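Long-range contact in chitin oligosaccharide binding protein NagB2 (Paenibacillus sp. FPU-7, PDB 7EHU), which binds chitin oligosaccharides such as N,N'-diacetylchitobiose and N,N',N''-triacetylchitotriose, as an extracellular solute-binding protein probably serving their uptake: residues K226-K240 and P414-D426. Sequence-based numbering, arbitrary orientation. Where two conformers were deposited one is given.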
loop_
_atom_site.group_PDB
_atom_site.type_symbol
_atom_site.label_atom_id
_atom_site.label_comp_id
_atom_site.label_asym_id
_atom_site.label_seq_id
_atom_site.Cartn_x
_atom_site.Cartn_y
_atom_site.Cartn_z
ATOM N N LYS A 226 -7.234 -21.301 -7.288
ATOM C CA LYS A 226 -7.921 -21.362 -6.009
ATOM C C LYS A 226 -6.943 -21.104 -4.873
ATOM O O LYS A 226 -5.758 -21.453 -4.950
ATOM C CB LYS A 226 -8.552 -22.740 -5.784
ATOM C CG LYS A 226 -9.656 -23.090 -6.764
ATOM C CD LYS A 226 -10.265 -24.454 -6.429
ATOM C CE LYS A 226 -11.013 -25.043 -7.607
ATOM N NZ LYS A 226 -12.218 -24.241 -7.924
ATOM N N TRP A 227 -7.481 -20.546 -3.787
ATOM C CA TRP A 227 -6.687 -20.355 -2.579
ATOM C C TRP A 227 -6.172 -21.689 -2.057
ATOM O O TRP A 227 -5.115 -21.739 -1.410
ATOM C CB TRP A 227 -7.548 -19.676 -1.516
ATOM C CG TRP A 227 -7.901 -18.253 -1.838
ATOM C CD1 TRP A 227 -9.017 -17.807 -2.484
ATOM C CD2 TRP A 227 -7.145 -17.085 -1.502
ATOM N NE1 TRP A 227 -9.005 -16.434 -2.575
ATOM C CE2 TRP A 227 -7.859 -15.972 -1.987
ATOM C CE3 TRP A 227 -5.924 -16.871 -0.853
ATOM C CZ2 TRP A 227 -7.405 -14.671 -1.824
ATOM C CZ3 TRP A 227 -5.475 -15.578 -0.701
ATOM C CH2 TRP A 227 -6.205 -14.498 -1.190
ATOM N N THR A 228 -6.902 -22.778 -2.344
ATOM C CA THR A 228 -6.528 -24.110 -1.894
ATOM C C THR A 228 -5.454 -24.766 -2.759
ATOM O O THR A 228 -5.021 -25.879 -2.437
ATOM C CB THR A 228 -7.773 -25.011 -1.887
ATOM O OG1 THR A 228 -8.423 -24.895 -3.156
ATOM C CG2 THR A 228 -8.753 -24.629 -0.772
ATOM N N ASP A 229 -5.028 -24.133 -3.846
ATOM C CA ASP A 229 -3.962 -24.703 -4.660
ATOM C C ASP A 229 -2.734 -24.944 -3.787
ATOM O O ASP A 229 -2.375 -24.085 -2.971
ATOM C CB ASP A 229 -3.639 -23.731 -5.795
ATOM C CG ASP A 229 -4.712 -23.721 -6.888
ATOM O OD1 ASP A 229 -4.631 -22.845 -7.782
ATOM O OD2 ASP A 229 -5.615 -24.598 -6.870
ATOM N N PRO A 230 -2.070 -26.098 -3.923
ATOM C CA PRO A 230 -0.962 -26.410 -3.007
ATOM C C PRO A 230 0.103 -25.335 -2.914
ATOM O O PRO A 230 0.655 -25.112 -1.828
ATOM C CB PRO A 230 -0.396 -27.712 -3.590
ATOM C CG PRO A 230 -1.564 -28.376 -4.219
ATOM C CD PRO A 230 -2.383 -27.238 -4.810
ATOM N N ALA A 231 0.432 -24.682 -4.032
ATOM C CA ALA A 231 1.482 -23.669 -4.000
ATOM C C ALA A 231 1.035 -22.428 -3.238
ATOM O O ALA A 231 1.875 -21.741 -2.646
ATOM C CB ALA A 231 1.903 -23.288 -5.419
ATOM N N VAL A 232 -0.269 -22.118 -3.238
ATOM C CA VAL A 232 -0.764 -21.006 -2.423
ATOM C C VAL A 232 -0.713 -21.395 -0.948
ATOM O O VAL A 232 -0.226 -20.633 -0.098
ATOM C CB VAL A 232 -2.184 -20.590 -2.857
ATOM C CG1 VAL A 232 -2.740 -19.510 -1.919
ATOM C CG2 VAL A 232 -2.190 -20.094 -4.302
ATOM N N LEU A 233 -1.213 -22.596 -0.627
ATOM C CA LEU A 233 -1.138 -23.107 0.735
ATOM C C LEU A 233 0.295 -23.076 1.253
ATOM O O LEU A 233 0.531 -22.722 2.413
ATOM C CB LEU A 233 -1.715 -24.528 0.786
ATOM C CG LEU A 233 -1.497 -25.287 2.091
ATOM C CD1 LEU A 233 -2.183 -24.594 3.263
ATOM C CD2 LEU A 233 -1.976 -26.726 1.954
ATOM N N ASP A 234 1.271 -23.386 0.388
ATOM C CA ASP A 234 2.673 -23.368 0.796
ATOM C C ASP A 234 3.060 -21.999 1.361
ATOM O O ASP A 234 3.754 -21.916 2.380
ATOM C CB ASP A 234 3.563 -23.749 -0.394
ATOM C CG ASP A 234 5.046 -23.782 -0.046
ATOM O OD1 ASP A 234 5.879 -23.656 -0.957
ATOM O OD2 ASP A 234 5.382 -24.008 1.130
ATOM N N GLY A 235 2.592 -20.917 0.731
ATOM C CA GLY A 235 2.893 -19.586 1.240
ATOM C C GLY A 235 2.367 -19.363 2.647
ATOM O O GLY A 235 3.042 -18.753 3.483
ATOM N N PHE A 236 1.158 -19.853 2.929
ATOM C CA PHE A 236 0.588 -19.690 4.260
ATOM C C PHE A 236 1.260 -20.602 5.261
ATOM O O PHE A 236 1.396 -20.230 6.430
ATOM C CB PHE A 236 -0.918 -19.890 4.218
ATOM C CG PHE A 236 -1.626 -18.762 3.544
ATOM C CD1 PHE A 236 -1.785 -17.544 4.182
ATOM C CD2 PHE A 236 -2.073 -18.885 2.245
ATOM C CE1 PHE A 236 -2.414 -16.478 3.545
ATOM C CE2 PHE A 236 -2.701 -17.823 1.618
ATOM C CZ PHE A 236 -2.866 -16.617 2.269
ATOM N N LYS A 237 1.704 -21.785 4.821
ATOM C CA LYS A 237 2.530 -22.622 5.682
ATOM C C LYS A 237 3.812 -21.908 6.087
ATOM O O LYS A 237 4.222 -21.970 7.249
ATOM C CB LYS A 237 2.831 -23.972 5.023
ATOM C CG LYS A 237 1.585 -24.858 4.940
ATOM C CD LYS A 237 1.832 -26.269 4.420
ATOM C CE LYS A 237 3.076 -26.815 5.089
ATOM N NZ LYS A 237 3.500 -28.202 4.898
ATOM N N ARG A 238 4.470 -21.243 5.148
ATOM C CA ARG A 238 5.682 -20.510 5.493
ATOM C C ARG A 238 5.390 -19.331 6.424
ATOM O O ARG A 238 6.179 -19.049 7.333
ATOM C CB ARG A 238 6.396 -20.057 4.220
ATOM C CG ARG A 238 7.025 -21.195 3.409
ATOM C CD ARG A 238 7.427 -20.725 2.034
ATOM N NE ARG A 238 7.711 -21.820 1.112
ATOM C CZ ARG A 238 8.906 -22.253 0.755
ATOM N NH1 ARG A 238 10.014 -21.677 1.200
ATOM N NH2 ARG A 238 8.976 -23.242 -0.116
ATOM N N LEU A 239 4.292 -18.606 6.189
ATOM C CA LEU A 239 3.930 -17.507 7.081
ATOM C C LEU A 239 3.763 -18.016 8.503
ATOM O O LEU A 239 4.293 -17.437 9.456
ATOM C CB LEU A 239 2.626 -16.864 6.615
ATOM C CG LEU A 239 2.098 -15.679 7.429
ATOM C CD1 LEU A 239 3.040 -14.481 7.409
ATOM C CD2 LEU A 239 0.727 -15.285 6.917
ATOM N N LYS A 240 3.019 -19.112 8.659
ATOM C CA LYS A 240 2.847 -19.715 9.972
ATOM C C LYS A 240 4.185 -20.140 10.566
ATOM O O LYS A 240 4.438 -19.911 11.753
ATOM C CB LYS A 240 1.876 -20.892 9.843
ATOM C CG LYS A 240 1.529 -21.620 11.125
ATOM C CD LYS A 240 1.002 -20.689 12.202
ATOM C CE LYS A 240 0.598 -21.453 13.455
ATOM N NZ LYS A 240 0.085 -20.524 14.491
ATOM N N PRO A 414 -3.014 -23.411 8.405
ATOM C CA PRO A 414 -2.940 -22.998 6.995
ATOM C C PRO A 414 -3.981 -23.684 6.132
ATOM O O PRO A 414 -4.591 -23.052 5.253
ATOM C CB PRO A 414 -1.520 -23.409 6.589
ATOM C CG PRO A 414 -0.734 -23.325 7.852
ATOM C CD PRO A 414 -1.692 -23.809 8.922
ATOM N N GLU A 415 -4.198 -24.975 6.370
ATOM C CA GLU A 415 -5.142 -25.735 5.564
ATOM C C GLU A 415 -6.569 -25.215 5.739
ATOM O O GLU A 415 -7.318 -25.073 4.761
ATOM C CB GLU A 415 -5.046 -27.209 5.965
ATOM C CG GLU A 415 -3.727 -27.906 5.603
ATOM C CD GLU A 415 -2.532 -27.506 6.475
ATOM O OE1 GLU A 415 -2.720 -27.029 7.615
ATOM O OE2 GLU A 415 -1.389 -27.736 6.030
ATOM N N LYS A 416 -6.972 -24.939 6.978
ATOM C CA LYS A 416 -8.314 -24.418 7.208
ATOM C C LYS A 416 -8.430 -22.986 6.697
ATOM O O LYS A 416 -9.505 -22.578 6.234
ATOM C CB LYS A 416 -8.652 -24.521 8.700
ATOM C CG LYS A 416 -8.734 -25.948 9.246
ATOM C CD LYS A 416 -9.874 -26.736 8.656
ATOM C CE LYS A 416 -10.494 -27.646 9.710
ATOM N NZ LYS A 416 -10.996 -28.904 9.103
ATOM N N LEU A 417 -7.338 -22.219 6.744
ATOM C CA LEU A 417 -7.369 -20.875 6.180
ATOM C C LEU A 417 -7.704 -20.914 4.691
ATOM O O LEU A 417 -8.590 -20.188 4.228
ATOM C CB LEU A 417 -6.032 -20.168 6.415
ATOM C CG LEU A 417 -5.941 -18.736 5.857
ATOM C CD1 LEU A 417 -5.089 -17.852 6.757
ATOM C CD2 LEU A 417 -5.427 -18.714 4.441
ATOM N N VAL A 418 -6.997 -21.742 3.917
ATOM C CA VAL A 418 -7.237 -21.703 2.477
ATOM C C VAL A 418 -8.632 -22.241 2.156
ATOM O O VAL A 418 -9.264 -21.795 1.194
ATOM C CB VAL A 418 -6.123 -22.390 1.658
ATOM C CG1 VAL A 418 -4.778 -21.628 1.787
ATOM C CG2 VAL A 418 -5.953 -23.869 2.046
ATOM N N GLU A 419 -9.138 -23.194 2.952
ATOM C CA GLU A 419 -10.502 -23.690 2.762
ATOM C C GLU A 419 -11.519 -22.570 2.983
ATOM O O GLU A 419 -12.448 -22.381 2.182
ATOM C CB GLU A 419 -10.757 -24.875 3.715
ATOM C CG GLU A 419 -12.178 -25.434 3.716
ATOM C CD GLU A 419 -12.455 -26.436 4.850
ATOM O OE1 GLU A 419 -12.264 -26.110 6.043
ATOM O OE2 GLU A 419 -12.880 -27.563 4.539
ATOM N N LYS A 420 -11.351 -21.818 4.075
ATOM C CA LYS A 420 -12.233 -20.691 4.368
ATOM C C LYS A 420 -12.147 -19.634 3.273
ATOM O O LYS A 420 -13.167 -19.085 2.841
ATOM C CB LYS A 420 -11.841 -20.121 5.736
ATOM C CG LYS A 420 -12.629 -18.924 6.258
ATOM C CD LYS A 420 -12.040 -18.469 7.604
ATOM C CE LYS A 420 -12.582 -17.124 8.080
ATOM N NZ LYS A 420 -11.692 -16.453 9.110
ATOM N N MET A 421 -10.940 -19.367 2.784
ATOM C CA MET A 421 -10.760 -18.365 1.738
ATOM C C MET A 421 -11.421 -18.787 0.445
ATOM O O MET A 421 -12.056 -17.970 -0.224
ATOM C CB MET A 421 -9.278 -18.107 1.525
ATOM C CG MET A 421 -8.593 -17.293 2.588
ATOM S SD MET A 421 -9.464 -15.742 3.016
ATOM C CE MET A 421 -9.602 -14.948 1.508
ATOM N N GLN A 422 -11.303 -20.057 0.072
ATOM C CA GLN A 422 -11.938 -20.462 -1.179
ATOM C C GLN A 422 -13.459 -20.466 -1.054
ATOM O O GLN A 422 -14.159 -20.170 -2.029
ATOM C CB GLN A 422 -11.429 -21.825 -1.648
ATOM C CG GLN A 422 -11.810 -22.155 -3.095
ATOM C CD GLN A 422 -11.364 -21.071 -4.071
ATOM O OE1 GLN A 422 -10.283 -20.513 -3.929
ATOM N NE2 GLN A 422 -12.196 -20.766 -5.057
ATOM N N LYS A 423 -13.990 -20.749 0.140
ATOM C CA LYS A 423 -15.432 -20.668 0.341
ATOM C C LYS A 423 -15.923 -19.247 0.093
ATOM O O LYS A 423 -16.896 -19.034 -0.642
ATOM C CB LYS A 423 -15.784 -21.144 1.753
ATOM C CG LYS A 423 -17.277 -21.216 2.046
ATOM C CD LYS A 423 -17.544 -21.731 3.467
ATOM C CE LYS A 423 -18.877 -21.217 4.035
ATOM N NZ LYS A 423 -19.807 -20.715 2.976
ATOM N N VAL A 424 -15.252 -18.250 0.685
ATOM C CA VAL A 424 -15.671 -16.865 0.468
ATOM C C VAL A 424 -15.421 -16.439 -0.976
ATOM O O VAL A 424 -16.222 -15.688 -1.556
ATOM C CB VAL A 424 -15.086 -15.864 1.493
ATOM C CG1 VAL A 424 -15.492 -16.257 2.920
ATOM C CG2 VAL A 424 -13.567 -15.720 1.368
ATOM N N GLN A 425 -14.335 -16.927 -1.590
ATOM C CA GLN A 425 -14.039 -16.571 -2.976
ATOM C C GLN A 425 -15.110 -17.098 -3.916
ATOM O O GLN A 425 -15.544 -16.394 -4.843
ATOM C CB GLN A 425 -12.688 -17.160 -3.370
ATOM C CG GLN A 425 -12.184 -16.721 -4.730
ATOM C CD GLN A 425 -11.909 -15.237 -4.751
ATOM O OE1 GLN A 425 -10.934 -14.786 -4.155
ATOM N NE2 GLN A 425 -12.748 -14.469 -5.425
ATOM N N ASP A 426 -15.536 -18.348 -3.702
ATOM C CA ASP A 426 -16.606 -18.929 -4.504
ATOM C C ASP A 426 -17.891 -18.131 -4.356
ATOM O O ASP A 426 -18.591 -17.886 -5.346
ATOM C CB ASP A 426 -16.853 -20.377 -4.076
ATOM C CG ASP A 426 -15.775 -21.334 -4.555
ATOM O OD1 ASP A 426 -15.065 -21.015 -5.525
ATOM O OD2 ASP A 426 -15.681 -22.441 -3.988
HETATM O O HOH W 1 -14.151 -23.492 -6.300
HETATM O O HOH W 2 -13.071 -21.408 -8.247
#
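OE1 of Q422 takes the backbone N-H of W227, with N to OE1 at 2.8 Å. The N-H...O angle is 155°, the donor tilted from the carbonyl plane. The same amide gives NE2 to D426 OD1, which holds the Q422 group by both ends. D426 OD1 is also reached through water 1, which accepts from K226 NZ at 2.6 Å.

The indole of W227 makes the second bond: NE1 donates to Q425 OE1 at 3.0 Å. This bond is nearly straight, in the carbonyl plane on a lone pair, and the ring and amide are almost coplanar. CB of M421 packs over one face of the indole, 3.6 Å from W227 CG. Bends at chi2 and chi3 fold the M421 chain back along that face, with SD above the six-membered ring in a distant Met-aromatic contact. F220 stacks on W227 as well. Replacing W227 with an alanine would probably leave Q425 OE1 without its indole donor and open a gap beside M421.

The contact joins the turn before helix 230-244, and that helix itself, to the C-terminal helix 414-430 of this periplasmic-binding-protein fold. The two helix segments run at 131° to each other, 9.2 Å apart at closest approach. The W227 side chain is about 12 Å from a bound N-acetylglucosamine.

Further along, P414 sits as a knob among L233, F236, K237 and K240. L417 CD2 lies over the centre of the F236 ring, 3.7 Å from its centroid. V418 CG1 approaches the same ring obliquely, and V418 CG2 meets L233 CD1 at 4.0 Å.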